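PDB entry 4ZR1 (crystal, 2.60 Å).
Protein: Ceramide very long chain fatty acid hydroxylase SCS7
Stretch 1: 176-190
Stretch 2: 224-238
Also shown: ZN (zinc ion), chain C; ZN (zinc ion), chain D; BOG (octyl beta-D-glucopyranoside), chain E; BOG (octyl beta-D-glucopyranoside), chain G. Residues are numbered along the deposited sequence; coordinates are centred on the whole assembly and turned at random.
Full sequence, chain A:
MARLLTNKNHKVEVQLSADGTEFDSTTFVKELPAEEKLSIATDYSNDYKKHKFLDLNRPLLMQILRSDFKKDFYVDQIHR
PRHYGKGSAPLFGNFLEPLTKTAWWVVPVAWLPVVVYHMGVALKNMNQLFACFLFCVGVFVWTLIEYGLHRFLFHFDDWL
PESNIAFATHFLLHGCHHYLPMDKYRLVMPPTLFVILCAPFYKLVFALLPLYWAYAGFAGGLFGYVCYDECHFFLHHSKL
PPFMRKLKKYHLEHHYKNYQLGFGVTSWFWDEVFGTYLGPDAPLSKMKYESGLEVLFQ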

# COMPACT_ATOMS: atom_id res chain seq x y z
N CYS A 176 -5.32 -0.25 -6.22
CA CYS A 176 -5.31 1.09 -6.80
C CYS A 176 -3.92 1.72 -6.74
O CYS A 176 -3.47 2.40 -7.67
CB CYS A 176 -6.31 1.99 -6.07
SG CYS A 176 -6.52 3.61 -6.83
N HIS A 177 -3.23 1.47 -5.64
CA HIS A 177 -1.92 2.06 -5.46
C HIS A 177 -0.92 1.46 -6.47
O HIS A 177 -0.05 2.16 -6.99
CB HIS A 177 -1.46 1.86 -4.02
CG HIS A 177 -0.06 2.33 -3.79
ND1 HIS A 177 0.34 3.62 -4.01
CD2 HIS A 177 1.05 1.65 -3.39
CE1 HIS A 177 1.63 3.74 -3.75
NE2 HIS A 177 2.08 2.56 -3.37
N HIS A 178 -1.06 0.17 -6.76
CA HIS A 178 -0.23 -0.46 -7.79
C HIS A 178 -0.66 -0.01 -9.17
O HIS A 178 0.15 0.15 -10.08
CB HIS A 178 -0.30 -1.98 -7.68
CG HIS A 178 0.72 -2.57 -6.76
ND1 HIS A 178 1.85 -3.22 -7.22
CD2 HIS A 178 0.79 -2.59 -5.41
CE1 HIS A 178 2.57 -3.62 -6.18
NE2 HIS A 178 1.96 -3.24 -5.08
N TYR A 179 -1.96 0.18 -9.34
CA TYR A 179 -2.49 0.67 -10.59
C TYR A 179 -2.00 2.10 -10.81
O TYR A 179 -1.60 2.45 -11.93
CB TYR A 179 -4.02 0.58 -10.58
CG TYR A 179 -4.68 0.84 -11.91
CD1 TYR A 179 -4.41 0.04 -13.01
CD2 TYR A 179 -5.62 1.86 -12.05
CE1 TYR A 179 -5.04 0.27 -14.23
CE2 TYR A 179 -6.25 2.10 -13.27
CZ TYR A 179 -5.95 1.30 -14.35
OH TYR A 179 -6.58 1.55 -15.56
N LEU A 180 -2.00 2.93 -9.76
CA LEU A 180 -1.56 4.32 -9.89
C LEU A 180 -0.58 4.80 -8.81
O LEU A 180 -0.92 5.65 -7.99
CB LEU A 180 -2.76 5.25 -9.93
CG LEU A 180 -3.72 5.05 -11.11
CD1 LEU A 180 -5.14 4.87 -10.60
CD2 LEU A 180 -3.63 6.22 -12.07
N PRO A 181 0.67 4.30 -8.86
CA PRO A 181 1.78 4.54 -7.92
C PRO A 181 2.04 6.01 -7.60
O PRO A 181 2.27 6.37 -6.44
CB PRO A 181 2.98 3.94 -8.65
CG PRO A 181 2.42 3.02 -9.65
CD PRO A 181 1.12 3.59 -10.07
N MET A 182 2.00 6.86 -8.62
CA MET A 182 2.30 8.28 -8.45
C MET A 182 1.09 9.16 -8.24
O MET A 182 1.18 10.37 -8.38
CB MET A 182 3.09 8.79 -9.66
CG MET A 182 4.50 8.29 -9.67
SD MET A 182 5.34 8.75 -8.14
CE MET A 182 6.17 7.19 -7.80
N ASP A 183 -0.06 8.58 -7.88
CA ASP A 183 -1.20 9.39 -7.46
C ASP A 183 -1.01 9.83 -6.01
O ASP A 183 -1.32 9.06 -5.08
CB ASP A 183 -2.53 8.63 -7.60
CG ASP A 183 -3.75 9.48 -7.23
OD1 ASP A 183 -3.59 10.53 -6.57
OD2 ASP A 183 -4.88 9.10 -7.59
N LYS A 184 -0.55 11.06 -5.81
CA LYS A 184 -0.14 11.53 -4.49
C LYS A 184 -1.29 11.55 -3.46
O LYS A 184 -1.04 11.66 -2.26
CB LYS A 184 0.50 12.91 -4.59
CG LYS A 184 -0.41 14.01 -5.10
CD LYS A 184 0.35 15.33 -5.29
CE LYS A 184 -0.55 16.41 -5.88
NZ LYS A 184 0.17 17.70 -6.10
N TYR A 185 -2.53 11.39 -3.91
CA TYR A 185 -3.63 11.38 -2.95
C TYR A 185 -4.25 10.00 -2.77
O TYR A 185 -5.25 9.88 -2.06
CB TYR A 185 -4.70 12.37 -3.36
CG TYR A 185 -4.26 13.82 -3.26
CD1 TYR A 185 -4.29 14.50 -2.05
CD2 TYR A 185 -3.85 14.51 -4.38
CE1 TYR A 185 -3.90 15.82 -1.97
CE2 TYR A 185 -3.47 15.82 -4.31
CZ TYR A 185 -3.49 16.48 -3.11
OH TYR A 185 -3.10 17.80 -3.06
N ARG A 186 -3.67 8.98 -3.37
CA ARG A 186 -4.16 7.62 -3.19
C ARG A 186 -3.05 6.68 -2.76
O ARG A 186 -3.02 5.52 -3.17
CB ARG A 186 -4.80 7.09 -4.48
CG ARG A 186 -6.28 7.39 -4.61
CD ARG A 186 -6.52 8.85 -4.89
NE ARG A 186 -7.93 9.11 -5.15
CZ ARG A 186 -8.47 9.18 -6.36
NH1 ARG A 186 -7.71 9.04 -7.45
NH2 ARG A 186 -9.77 9.40 -6.49
N LEU A 187 -2.14 7.17 -1.93
CA LEU A 187 -1.05 6.35 -1.43
C LEU A 187 -1.29 6.01 0.03
O LEU A 187 -1.47 4.84 0.38
CB LEU A 187 0.29 7.07 -1.63
CG LEU A 187 1.59 6.31 -1.37
CD1 LEU A 187 2.77 6.95 -2.09
CD2 LEU A 187 1.87 6.25 0.12
N VAL A 188 -1.30 7.01 0.90
CA VAL A 188 -1.50 6.72 2.31
C VAL A 188 -2.94 6.28 2.54
O VAL A 188 -3.80 6.47 1.69
CB VAL A 188 -1.17 7.90 3.23
CG1 VAL A 188 0.23 8.44 2.91
CG2 VAL A 188 -2.23 8.97 3.12
N MET A 189 -3.17 5.67 3.69
CA MET A 189 -4.46 5.09 3.99
C MET A 189 -5.41 6.16 4.45
O MET A 189 -5.06 7.00 5.27
CB MET A 189 -4.35 4.01 5.06
CG MET A 189 -3.34 2.94 4.75
SD MET A 189 -3.41 1.66 6.01
CE MET A 189 -5.18 1.56 6.19
N PRO A 190 -6.63 6.15 3.92
CA PRO A 190 -7.64 7.06 4.45
C PRO A 190 -8.05 6.61 5.85
O PRO A 190 -8.16 5.41 6.08
CB PRO A 190 -8.80 6.91 3.45
CG PRO A 190 -8.58 5.63 2.81
CD PRO A 190 -7.10 5.42 2.74
N GLY A 224 4.29 3.21 14.83
CA GLY A 224 4.93 2.46 13.78
C GLY A 224 4.14 2.53 12.49
O GLY A 224 4.73 2.65 11.42
N TYR A 225 2.81 2.47 12.60
CA TYR A 225 1.97 2.61 11.41
C TYR A 225 2.19 3.97 10.74
O TYR A 225 2.33 4.04 9.51
CB TYR A 225 0.48 2.45 11.74
CG TYR A 225 -0.35 3.16 10.70
CD1 TYR A 225 -0.48 2.63 9.42
CD2 TYR A 225 -0.95 4.39 10.97
CE1 TYR A 225 -1.20 3.30 8.44
CE2 TYR A 225 -1.67 5.07 10.00
CZ TYR A 225 -1.79 4.52 8.73
OH TYR A 225 -2.49 5.18 7.76
N VAL A 226 2.19 5.03 11.54
CA VAL A 226 2.39 6.38 11.03
C VAL A 226 3.75 6.54 10.36
O VAL A 226 3.87 7.19 9.32
CB VAL A 226 2.26 7.43 12.14
CG1 VAL A 226 2.54 8.82 11.58
CG2 VAL A 226 0.86 7.34 12.75
N CYS A 227 4.78 5.94 10.94
CA CYS A 227 6.10 5.97 10.33
C CYS A 227 6.08 5.25 8.99
O CYS A 227 6.65 5.73 8.02
CB CYS A 227 7.14 5.35 11.26
SG CYS A 227 7.44 6.32 12.76
N TYR A 228 5.42 4.10 8.94
CA TYR A 228 5.26 3.33 7.70
C TYR A 228 4.65 4.11 6.52
O TYR A 228 5.23 4.14 5.43
CB TYR A 228 4.41 2.08 7.96
CG TYR A 228 3.69 1.57 6.72
CD1 TYR A 228 4.36 0.80 5.77
CD2 TYR A 228 2.35 1.86 6.50
CE1 TYR A 228 3.71 0.35 4.64
CE2 TYR A 228 1.69 1.41 5.38
CZ TYR A 228 2.38 0.65 4.45
OH TYR A 228 1.72 0.20 3.32
N ASP A 229 3.48 4.72 6.74
CA ASP A 229 2.73 5.35 5.66
C ASP A 229 3.43 6.61 5.18
O ASP A 229 3.43 6.91 4.00
CB ASP A 229 1.30 5.70 6.11
CG ASP A 229 0.22 5.20 5.13
OD1 ASP A 229 0.54 4.71 4.02
OD2 ASP A 229 -0.98 5.31 5.50
N GLU A 230 4.02 7.35 6.13
CA GLU A 230 4.83 8.51 5.79
C GLU A 230 6.06 8.07 5.02
O GLU A 230 6.37 8.61 3.96
CB GLU A 230 5.23 9.28 7.04
CG GLU A 230 4.04 9.88 7.75
CD GLU A 230 3.19 10.74 6.83
OE1 GLU A 230 3.64 11.84 6.45
OE2 GLU A 230 2.09 10.31 6.47
N CYS A 231 6.76 7.07 5.55
CA CYS A 231 7.87 6.48 4.82
C CYS A 231 7.39 6.08 3.42
O CYS A 231 7.96 6.51 2.41
CB CYS A 231 8.44 5.28 5.56
SG CYS A 231 9.90 4.57 4.74
N HIS A 232 6.34 5.27 3.38
CA HIS A 232 5.78 4.79 2.12
C HIS A 232 5.53 5.92 1.13
O HIS A 232 5.92 5.83 -0.03
CB HIS A 232 4.47 4.04 2.36
CG HIS A 232 3.92 3.41 1.13
ND1 HIS A 232 2.62 2.99 1.02
CD2 HIS A 232 4.51 3.11 -0.06
CE1 HIS A 232 2.42 2.47 -0.18
NE2 HIS A 232 3.55 2.53 -0.85
N PHE A 233 4.91 7.00 1.60
CA PHE A 233 4.70 8.17 0.77
C PHE A 233 6.00 8.71 0.18
O PHE A 233 6.11 8.90 -1.03
CB PHE A 233 4.00 9.29 1.56
CG PHE A 233 3.57 10.44 0.69
CD1 PHE A 233 2.36 10.39 0.00
CD2 PHE A 233 4.38 11.56 0.53
CE1 PHE A 233 1.96 11.44 -0.81
CE2 PHE A 233 3.99 12.63 -0.29
CZ PHE A 233 2.78 12.56 -0.96
N PHE A 234 6.99 8.95 1.03
CA PHE A 234 8.15 9.71 0.58
C PHE A 234 9.11 8.84 -0.22
O PHE A 234 9.98 9.34 -0.93
CB PHE A 234 8.84 10.38 1.77
CG PHE A 234 8.03 11.50 2.36
CD1 PHE A 234 7.73 12.63 1.60
CD2 PHE A 234 7.52 11.42 3.65
CE1 PHE A 234 6.96 13.66 2.12
CE2 PHE A 234 6.75 12.45 4.18
CZ PHE A 234 6.47 13.57 3.41
N LEU A 235 8.90 7.53 -0.15
CA LEU A 235 9.59 6.62 -1.05
C LEU A 235 9.17 6.86 -2.51
O LEU A 235 9.98 6.71 -3.42
CB LEU A 235 9.31 5.17 -0.67
CG LEU A 235 9.96 4.63 0.60
CD1 LEU A 235 9.72 3.13 0.65
CD2 LEU A 235 11.45 4.94 0.61
N HIS A 236 7.91 7.21 -2.73
CA HIS A 236 7.41 7.47 -4.09
C HIS A 236 7.64 8.90 -4.54
O HIS A 236 8.01 9.15 -5.69
CB HIS A 236 5.91 7.16 -4.18
CG HIS A 236 5.60 5.70 -4.22
ND1 HIS A 236 5.67 4.96 -5.38
CD2 HIS A 236 5.21 4.85 -3.25
CE1 HIS A 236 5.35 3.71 -5.11
NE2 HIS A 236 5.06 3.61 -3.83
N HIS A 237 7.40 9.85 -3.64
CA HIS A 237 7.30 11.24 -4.02
C HIS A 237 8.41 12.15 -3.49
O HIS A 237 8.17 13.31 -3.14
CB HIS A 237 5.93 11.77 -3.57
CG HIS A 237 4.79 11.15 -4.30
ND1 HIS A 237 3.88 10.30 -3.70
CD2 HIS A 237 4.42 11.23 -5.61
CE1 HIS A 237 2.99 9.90 -4.59
NE2 HIS A 237 3.30 10.45 -5.76
N SER A 238 9.64 11.65 -3.45
CA SER A 238 10.72 12.43 -2.86
C SER A 238 12.12 11.91 -3.15
O SER A 238 12.36 10.71 -3.14
CB SER A 238 10.53 12.49 -1.34
OG SER A 238 11.69 13.00 -0.73
ZN ZN C . 4.21 1.91 -2.97
ZN ZN D . 2.32 -4.00 -2.93
C1 BOG E . -5.87 3.00 -0.40
O1 BOG E . -6.69 4.11 -0.72
C2 BOG E . -4.48 3.27 -0.94
O2 BOG E . -4.56 3.25 -2.34
C3 BOG E . -3.54 2.16 -0.52
O3 BOG E . -2.19 2.47 -0.81
C4 BOG E . -3.68 1.83 0.93
O4 BOG E . -2.96 0.64 1.16
C5 BOG E . -5.13 1.60 1.25
O5 BOG E . -5.84 2.79 0.99
C6 BOG E . -5.21 1.16 2.71
O6 BOG E . -6.43 1.53 3.32
C1' BOG E . -7.96 3.77 -1.25
C2' BOG E . -8.75 5.02 -1.58
C3' BOG E . -10.23 4.67 -1.52
C4' BOG E . -10.98 5.55 -0.53
C5' BOG E . -12.08 4.75 0.15
C6' BOG E . -13.07 5.69 0.79
C7' BOG E . -14.07 4.91 1.62
C8' BOG E . -15.10 4.29 0.70
C1 BOG G . 12.17 15.37 2.41
O1 BOG G . 11.46 14.22 2.80
C2 BOG G . 12.21 15.43 0.90
O2 BOG G . 12.92 14.31 0.43
C3 BOG G . 12.91 16.68 0.43
O3 BOG G . 12.73 16.82 -0.96
C4 BOG G . 12.36 17.89 1.15
O4 BOG G . 13.19 19.00 0.90
C5 BOG G . 12.35 17.62 2.64
O5 BOG G . 11.51 16.52 2.90
C6 BOG G . 11.86 18.83 3.39
O6 BOG G . 10.92 19.54 2.62
C1' BOG G . 12.22 13.24 3.48
C2' BOG G . 11.29 12.43 4.36
C3' BOG G . 12.01 11.27 4.98
C4' BOG G . 11.36 10.91 6.30
C5' BOG G . 10.01 10.28 6.06
C6' BOG G . 9.90 9.02 6.89
C7' BOG G . 9.40 9.35 8.28
C8' BOG G . 9.18 8.06 9.03

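Stretch 2 runs as a helix through most of its length, and the residues that meet stretch 1 recur with helical spacing: Tyr225, Asp229, His232, Phe233 and His236, with His237 beyond. Tyr225 opens the contact. Its CA-to-CB bond points sideways, but the ring reaches across far enough for Met189 SD to lie 3.7 Å from Tyr225 CE1, oblique to the ring plane. One turn later comes Asp229, the polar anchor. Its OD2 accepts a hydrogen bond from the backbone of the loop, Met189 N to Asp229 OD2 at 2.9 Å and nearly straight at 173°, and the same oxygen takes a weak bond from within the helix, Tyr225 OH to Asp229 OD2 at 2.7 Å. A buried carboxylate thus fixes a loop amide while a tyrosine one turn back braces it. Val188 packs beside this anchor, its CA 3.3 Å from Asp229 OD1.

His232 turns from packing to metal binding. Its NE2 binds the chain C zinc at 2.3 Å, as does His177 NE2 from the other stretch, also at 2.3 Å. His177 NE2 and His232 NE2 are 2.9 Å apart, yet this is no hydrogen bond: both nitrogens point their lone pairs at the metal. Leu187 CD2 covers one face of the His232 ring, 3.7 Å from its centroid, so an apolar methyl backs a metal ligand.

Phe233 follows with a sideways CA-to-CB bond and packs against Lys184, Leu187 and Val188. Val188 CG1 approaches Phe233 CD1 at 4.1 Å, Leu187 CD2 lies 4.0 Å from Phe233 CB, and Lys184 O sits near the plane of the ring at its edge, 3.3 Å from Phe233 CE1.

His236 completes the zinc set from these stretches, NE2 to zinc 2.1 Å, with two further ligand atoms from elsewhere in the structure. The edge of the His177 ring is directed at the His236 face in an offset arrangement, planes at 87°. Around this ligand, Met182 CE meets His236 ND1 at 3.3 Å near the ring plane, Pro181 O lies over one face, and Leu187 CD1 comes within 3.4 Å of His236 CD2. Leu187 therefore touches both stretch 2 zinc ligands, one with each methyl.

His237 closes the contact without binding zinc. Its NE2 gives a weak hydrogen bond to Met182 O at 3.4 Å, while Lys184 CB stands over the ring face, 4.1 Å from the centroid. The rule here is economical: the metal and the carboxylate supply the stronger directional links, the weak His237 bond adds a third, and Leu187 packs among them.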